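Local coordinates for protein O-methyltransferase family 2 (Planctopirus limnophila, PDB 5I2H) that probably transfers a methyl group from S-adenosyl-L-methionine to a hydroxyl oxygen of its substrate, and binds the flavone apigenin in this crystal, at residues R65-M77 / L308-F322. Residues are numbered along the deposited sequence; the frame is centred on the assembly and turned at random.
Sequences RATQVLVTGLCAM and LTGPLEIALYSLALF. With AGI (5,7-dihydroxy-2-(4-hydroxyphenyl)-4H-chromen-4-one), chain C.
Phe322 is the largest bump of this helix pair, and Arg65, Ala66 and Val69 shape the hollow that takes it. With its CG anti to the backbone N (chi1 171°), the ring reaches across to helix 65-76, where CG2 of Val69 lies over one face, 4.0 Å from the ring centroid. Ala66 CB meets Phe322 CZ at 3.8 Å, and the arginine chain runs by the rim before bending at chi3, which lays one guanidinium face over Phe322 CD1, the two planes 44° apart. Arg65 also pairs with Asp129, and an alanine here would probably leave that carboxylate without its mate and the CD1-CE1 rim of the Phe322 ring without the packing of the arginine chain. The two helices run nearly antiparallel, crossing at -151° with axes 8.7 Å apart, and join the winged-helix-like dimerisation domain to the Rossmann-like methyltransferase domain, as in class II O-methyltransferases. Tyr317, turned elsewhere, reaches the apigenin pocket. Gly73, lacking a side chain, leaves room for Leu319 CD1, and Ala315 CB packs on its CA. Nearby, a water bridges Val69 O and Ala315 O. At the other end small residues interlock: Ala76 CB sits 3.7 Å from Ala315 CB and also touches CD1 of Leu312, which Met77 CG flanks. Thr72 settles against the turn before helix 312-322, its OG1 2.7 Å from Leu308 O and its CG2 against Ala315 CB.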
loop_
_atom_site.group_PDB
_atom_site.type_symbol
_atom_site.label_atom_id
_atom_site.label_comp_id
_atom_site.label_asym_id
_atom_site.label_seq_id
_atom_site.Cartn_x
_atom_site.Cartn_y
_atom_site.Cartn_z
ATOM N N ARG A 65 -19.320 -6.559 11.641
ATOM C CA ARG A 65 -18.567 -6.596 10.392
ATOM C C ARG A 65 -17.443 -5.571 10.421
ATOM O O ARG A 65 -16.293 -5.886 10.076
ATOM C CB ARG A 65 -19.495 -6.346 9.193
ATOM C CG ARG A 65 -18.743 -6.445 7.837
ATOM C CD ARG A 65 -19.668 -6.281 6.628
ATOM N NE ARG A 65 -20.278 -4.966 6.577
ATOM C CZ ARG A 65 -20.189 -4.141 5.544
ATOM N NH1 ARG A 65 -19.486 -4.479 4.457
ATOM N NH2 ARG A 65 -20.826 -2.974 5.593
ATOM N N ALA A 66 -17.752 -4.335 10.838
ATOM C CA ALA A 66 -16.714 -3.303 10.872
ATOM C C ALA A 66 -15.600 -3.696 11.825
ATOM O O ALA A 66 -14.410 -3.488 11.527
ATOM C CB ALA A 66 -17.311 -1.952 11.287
ATOM N N THR A 67 -15.960 -4.283 12.972
ATOM C CA THR A 67 -14.913 -4.664 13.919
ATOM C C THR A 67 -14.052 -5.791 13.350
ATOM O O THR A 67 -12.813 -5.764 13.490
ATOM C CB THR A 67 -15.517 -5.039 15.275
ATOM O OG1 THR A 67 -16.322 -3.949 15.753
ATOM C CG2 THR A 67 -14.406 -5.302 16.297
ATOM N N GLN A 68 -14.679 -6.757 12.658
ATOM C CA GLN A 68 -13.915 -7.856 12.074
ATOM C C GLN A 68 -12.937 -7.345 11.033
ATOM O O GLN A 68 -11.783 -7.778 11.016
ATOM C CB GLN A 68 -14.805 -8.926 11.433
ATOM C CG GLN A 68 -15.650 -9.760 12.358
ATOM C CD GLN A 68 -14.922 -10.941 12.985
ATOM O OE1 GLN A 68 -13.702 -10.954 13.118
ATOM N NE2 GLN A 68 -15.694 -11.958 13.359
ATOM N N VAL A 69 -13.378 -6.462 10.125
ATOM C CA VAL A 69 -12.433 -6.076 9.076
ATOM C C VAL A 69 -11.290 -5.243 9.672
ATOM O O VAL A 69 -10.146 -5.335 9.214
ATOM C CB VAL A 69 -13.095 -5.345 7.882
ATOM C CG1 VAL A 69 -14.259 -6.173 7.317
ATOM C CG2 VAL A 69 -13.570 -3.962 8.221
ATOM N N LEU A 70 -11.578 -4.441 10.702
ATOM C CA LEU A 70 -10.549 -3.638 11.357
ATOM C C LEU A 70 -9.558 -4.537 12.078
ATOM O O LEU A 70 -8.337 -4.377 11.933
ATOM C CB LEU A 70 -11.215 -2.647 12.325
ATOM C CG LEU A 70 -10.230 -1.764 13.098
ATOM C CD1 LEU A 70 -10.733 -0.325 13.260
ATOM C CD2 LEU A 70 -10.010 -2.344 14.462
ATOM N N VAL A 71 -10.070 -5.505 12.846
ATOM C CA VAL A 71 -9.187 -6.390 13.599
ATOM C C VAL A 71 -8.367 -7.254 12.657
ATOM O O VAL A 71 -7.154 -7.443 12.860
ATOM C CB VAL A 71 -9.994 -7.242 14.597
ATOM C CG1 VAL A 71 -9.137 -8.418 15.125
ATOM C CG2 VAL A 71 -10.487 -6.366 15.746
ATOM N N THR A 72 -9.009 -7.817 11.627
ATOM C CA THR A 72 -8.274 -8.625 10.663
ATOM C C THR A 72 -7.171 -7.820 9.984
ATOM O O THR A 72 -6.038 -8.305 9.832
ATOM C CB THR A 72 -9.250 -9.215 9.636
ATOM O OG1 THR A 72 -10.088 -10.151 10.322
ATOM C CG2 THR A 72 -8.538 -9.915 8.472
ATOM N N GLY A 73 -7.464 -6.583 9.585
ATOM C CA GLY A 73 -6.428 -5.767 8.951
ATOM C C GLY A 73 -5.246 -5.502 9.874
ATOM O O GLY A 73 -4.069 -5.612 9.478
ATOM N N LEU A 74 -5.538 -5.148 11.124
ATOM C CA LEU A 74 -4.451 -4.826 12.035
ATOM C C LEU A 74 -3.692 -6.078 12.460
ATOM O O LEU A 74 -2.475 -6.013 12.646
ATOM C CB LEU A 74 -4.980 -4.062 13.267
ATOM C CG LEU A 74 -5.624 -2.706 12.936
ATOM C CD1 LEU A 74 -6.313 -2.104 14.175
ATOM C CD2 LEU A 74 -4.614 -1.728 12.311
ATOM N N CYS A 75 -4.378 -7.225 12.593
ATOM C CA CYS A 75 -3.659 -8.471 12.824
ATOM C C CYS A 75 -2.722 -8.780 11.669
ATOM O O CYS A 75 -1.572 -9.207 11.880
ATOM C CB CYS A 75 -4.647 -9.632 12.995
ATOM S SG CYS A 75 -5.496 -9.677 14.619
ATOM N N ALA A 76 -3.205 -8.577 10.426
ATOM C CA ALA A 76 -2.411 -8.923 9.263
ATOM C C ALA A 76 -1.170 -8.045 9.147
ATOM O O ALA A 76 -0.167 -8.491 8.578
ATOM C CB ALA A 76 -3.262 -8.817 7.994
HETATM N N MSE A 77 -1.220 -6.821 9.686
HETATM C CA MSE A 77 -0.081 -5.900 9.699
HETATM C C MSE A 77 0.821 -6.144 10.918
HETATM O O MSE A 77 1.733 -5.363 11.183
HETATM C CB MSE A 77 -0.574 -4.454 9.700
HETATM C CG MSE A 77 -1.070 -3.981 8.332
HETATM SE SE MSE A 77 -1.603 -2.073 8.356
HETATM C CE MSE A 77 -3.493 -2.378 8.269
ATOM N N LEU A 308 -8.880 -15.469 10.833
ATOM C CA LEU A 308 -9.132 -14.117 10.326
ATOM C C LEU A 308 -8.052 -13.130 10.770
ATOM O O LEU A 308 -8.333 -12.005 11.180
ATOM C CB LEU A 308 -10.520 -13.626 10.730
ATOM C CG LEU A 308 -11.673 -14.610 10.513
ATOM C CD1 LEU A 308 -13.000 -13.944 10.960
ATOM C CD2 LEU A 308 -11.727 -15.049 9.040
ATOM N N THR A 309 -6.798 -13.541 10.643
ATOM C CA THR A 309 -5.675 -12.681 10.972
ATOM C C THR A 309 -4.812 -12.352 9.768
ATOM O O THR A 309 -3.761 -11.724 9.930
ATOM C CB THR A 309 -4.797 -13.330 12.047
ATOM O OG1 THR A 309 -4.365 -14.615 11.577
ATOM C CG2 THR A 309 -5.588 -13.480 13.340
ATOM N N GLY A 310 -5.190 -12.791 8.589
ATOM C CA GLY A 310 -4.397 -12.556 7.403
ATOM C C GLY A 310 -4.910 -13.486 6.313
ATOM O O GLY A 310 -5.997 -14.094 6.459
ATOM N N PRO A 311 -4.169 -13.585 5.200
ATOM C CA PRO A 311 -2.933 -12.836 4.949
ATOM C C PRO A 311 -3.194 -11.366 4.629
ATOM O O PRO A 311 -4.333 -10.974 4.343
ATOM C CB PRO A 311 -2.327 -13.556 3.740
ATOM C CG PRO A 311 -3.509 -14.193 3.053
ATOM C CD PRO A 311 -4.551 -14.466 4.080
ATOM N N LEU A 312 -2.117 -10.582 4.665
ATOM C CA LEU A 312 -2.222 -9.134 4.513
ATOM C C LEU A 312 -2.940 -8.752 3.219
ATOM O O LEU A 312 -3.816 -7.877 3.217
ATOM C CB LEU A 312 -0.823 -8.499 4.555
ATOM C CG LEU A 312 -0.828 -6.964 4.435
ATOM C CD1 LEU A 312 -1.655 -6.317 5.565
ATOM C CD2 LEU A 312 0.610 -6.404 4.410
ATOM N N GLU A 313 -2.554 -9.360 2.095
ATOM C CA GLU A 313 -3.139 -8.882 0.846
ATOM C C GLU A 313 -4.655 -9.121 0.817
ATOM O O GLU A 313 -5.393 -8.290 0.259
ATOM C CB GLU A 313 -2.437 -9.505 -0.364
ATOM C CG GLU A 313 -2.472 -10.996 -0.413
ATOM C CD GLU A 313 -1.313 -11.683 0.355
ATOM O OE1 GLU A 313 -0.633 -11.061 1.206
ATOM O OE2 GLU A 313 -1.095 -12.886 0.072
ATOM N N ILE A 314 -5.141 -10.197 1.466
ATOM C CA ILE A 314 -6.589 -10.460 1.495
ATOM C C ILE A 314 -7.252 -9.553 2.525
ATOM O O ILE A 314 -8.383 -9.085 2.313
ATOM C CB ILE A 314 -6.894 -11.951 1.764
ATOM C CG1 ILE A 314 -6.200 -12.846 0.733
ATOM C CG2 ILE A 314 -8.408 -12.238 1.746
ATOM C CD1 ILE A 314 -6.385 -12.381 -0.703
ATOM N N ALA A 315 -6.550 -9.244 3.622
ATOM C CA ALA A 315 -7.121 -8.343 4.621
ATOM C C ALA A 315 -7.301 -6.934 4.041
ATOM O O ALA A 315 -8.290 -6.238 4.353
ATOM C CB ALA A 315 -6.234 -8.339 5.870
ATOM N N LEU A 316 -6.380 -6.496 3.181
ATOM C CA LEU A 316 -6.552 -5.175 2.568
ATOM C C LEU A 316 -7.659 -5.194 1.523
ATOM O O LEU A 316 -8.466 -4.264 1.445
ATOM C CB LEU A 316 -5.233 -4.675 1.961
ATOM C CG LEU A 316 -4.099 -4.464 2.998
ATOM C CD1 LEU A 316 -2.848 -3.884 2.314
ATOM C CD2 LEU A 316 -4.568 -3.514 4.158
ATOM N N TYR A 317 -7.703 -6.241 0.703
ATOM C CA TYR A 317 -8.798 -6.388 -0.251
ATOM C C TYR A 317 -10.139 -6.449 0.475
ATOM O O TYR A 317 -11.138 -5.878 0.008
ATOM C CB TYR A 317 -8.541 -7.634 -1.099
ATOM C CG TYR A 317 -9.585 -7.921 -2.133
ATOM C CD1 TYR A 317 -10.198 -6.900 -2.841
ATOM C CD2 TYR A 317 -9.921 -9.224 -2.430
ATOM C CE1 TYR A 317 -11.145 -7.179 -3.812
ATOM C CE2 TYR A 317 -10.869 -9.514 -3.397
ATOM C CZ TYR A 317 -11.484 -8.486 -4.066
ATOM O OH TYR A 317 -12.409 -8.779 -5.039
ATOM N N SER A 318 -10.169 -7.101 1.648
ATOM C CA SER A 318 -11.386 -7.139 2.461
ATOM C C SER A 318 -11.860 -5.741 2.862
ATOM O O SER A 318 -13.071 -5.469 2.889
ATOM C CB SER A 318 -11.135 -7.992 3.698
ATOM O OG SER A 318 -12.374 -8.316 4.286
ATOM N N LEU A 319 -10.925 -4.842 3.188
ATOM C CA LEU A 319 -11.303 -3.460 3.467
ATOM C C LEU A 319 -11.910 -2.787 2.248
ATOM O O LEU A 319 -12.845 -1.989 2.386
ATOM C CB LEU A 319 -10.105 -2.668 3.963
ATOM C CG LEU A 319 -9.687 -3.066 5.370
ATOM C CD1 LEU A 319 -8.197 -2.671 5.632
ATOM C CD2 LEU A 319 -10.615 -2.423 6.424
ATOM N N ALA A 320 -11.388 -3.080 1.049
ATOM C CA ALA A 320 -12.014 -2.561 -0.167
ATOM C C ALA A 320 -13.438 -3.088 -0.309
ATOM O O ALA A 320 -14.357 -2.334 -0.627
ATOM C CB ALA A 320 -11.200 -2.931 -1.409
ATOM N N LEU A 321 -13.633 -4.395 -0.087
ATOM C CA LEU A 321 -14.977 -4.973 -0.203
ATOM C C LEU A 321 -15.915 -4.405 0.861
ATOM O O LEU A 321 -17.104 -4.134 0.592
ATOM C CB LEU A 321 -14.895 -6.497 -0.090
ATOM C CG LEU A 321 -14.143 -7.196 -1.228
ATOM C CD1 LEU A 321 -13.948 -8.655 -0.869
ATOM C CD2 LEU A 321 -14.894 -7.032 -2.577
ATOM N N PHE A 322 -15.404 -4.227 2.078
ATOM C CA PHE A 322 -16.208 -3.627 3.139
ATOM C C PHE A 322 -16.649 -2.225 2.748
ATOM O O PHE A 322 -17.789 -1.815 3.026
ATOM C CB PHE A 322 -15.397 -3.590 4.437
ATOM C CG PHE A 322 -16.056 -2.808 5.532
ATOM C CD1 PHE A 322 -17.026 -3.398 6.332
ATOM C CD2 PHE A 322 -15.740 -1.450 5.733
ATOM C CE1 PHE A 322 -17.665 -2.665 7.324
ATOM C CE2 PHE A 322 -16.358 -0.716 6.730
ATOM C CZ PHE A 322 -17.323 -1.319 7.531
HETATM C CAG AGI C . -16.765 -1.510 -7.393
HETATM C CAE AGI C . -16.937 -0.141 -7.569
HETATM C CAM AGI C . -18.184 0.421 -7.310
HETATM O OAB AGI C . -18.331 1.767 -7.485
HETATM C CAF AGI C . -19.254 -0.382 -6.879
HETATM C CAH AGI C . -19.080 -1.759 -6.700
HETATM C CAP AGI C . -17.826 -2.315 -6.962
HETATM C CAQ AGI C . -17.505 -3.760 -6.812
HETATM O OAL AGI C . -16.154 -4.010 -6.856
HETATM C CAJ AGI C . -18.455 -4.785 -6.648
HETATM C CAR AGI C . -18.025 -6.119 -6.512
HETATM O OAA AGI C . -18.860 -7.048 -6.384
HETATM C CAT AGI C . -16.545 -6.416 -6.560
HETATM C CAS AGI C . -15.628 -5.265 -6.735
HETATM C CAK AGI C . -14.257 -5.443 -6.781
HETATM C CAN AGI C . -13.724 -6.712 -6.666
HETATM O OAC AGI C . -12.377 -6.823 -6.738
HETATM C CAI AGI C . -14.527 -7.851 -6.505
HETATM C CAO AGI C . -15.909 -7.771 -6.446
HETATM O OAD AGI C . -16.616 -8.905 -6.287
HETATM O O HOH W 1 -19.685 -0.173 4.066
HETATM O O HOH W 2 -9.490 -6.863 6.922
#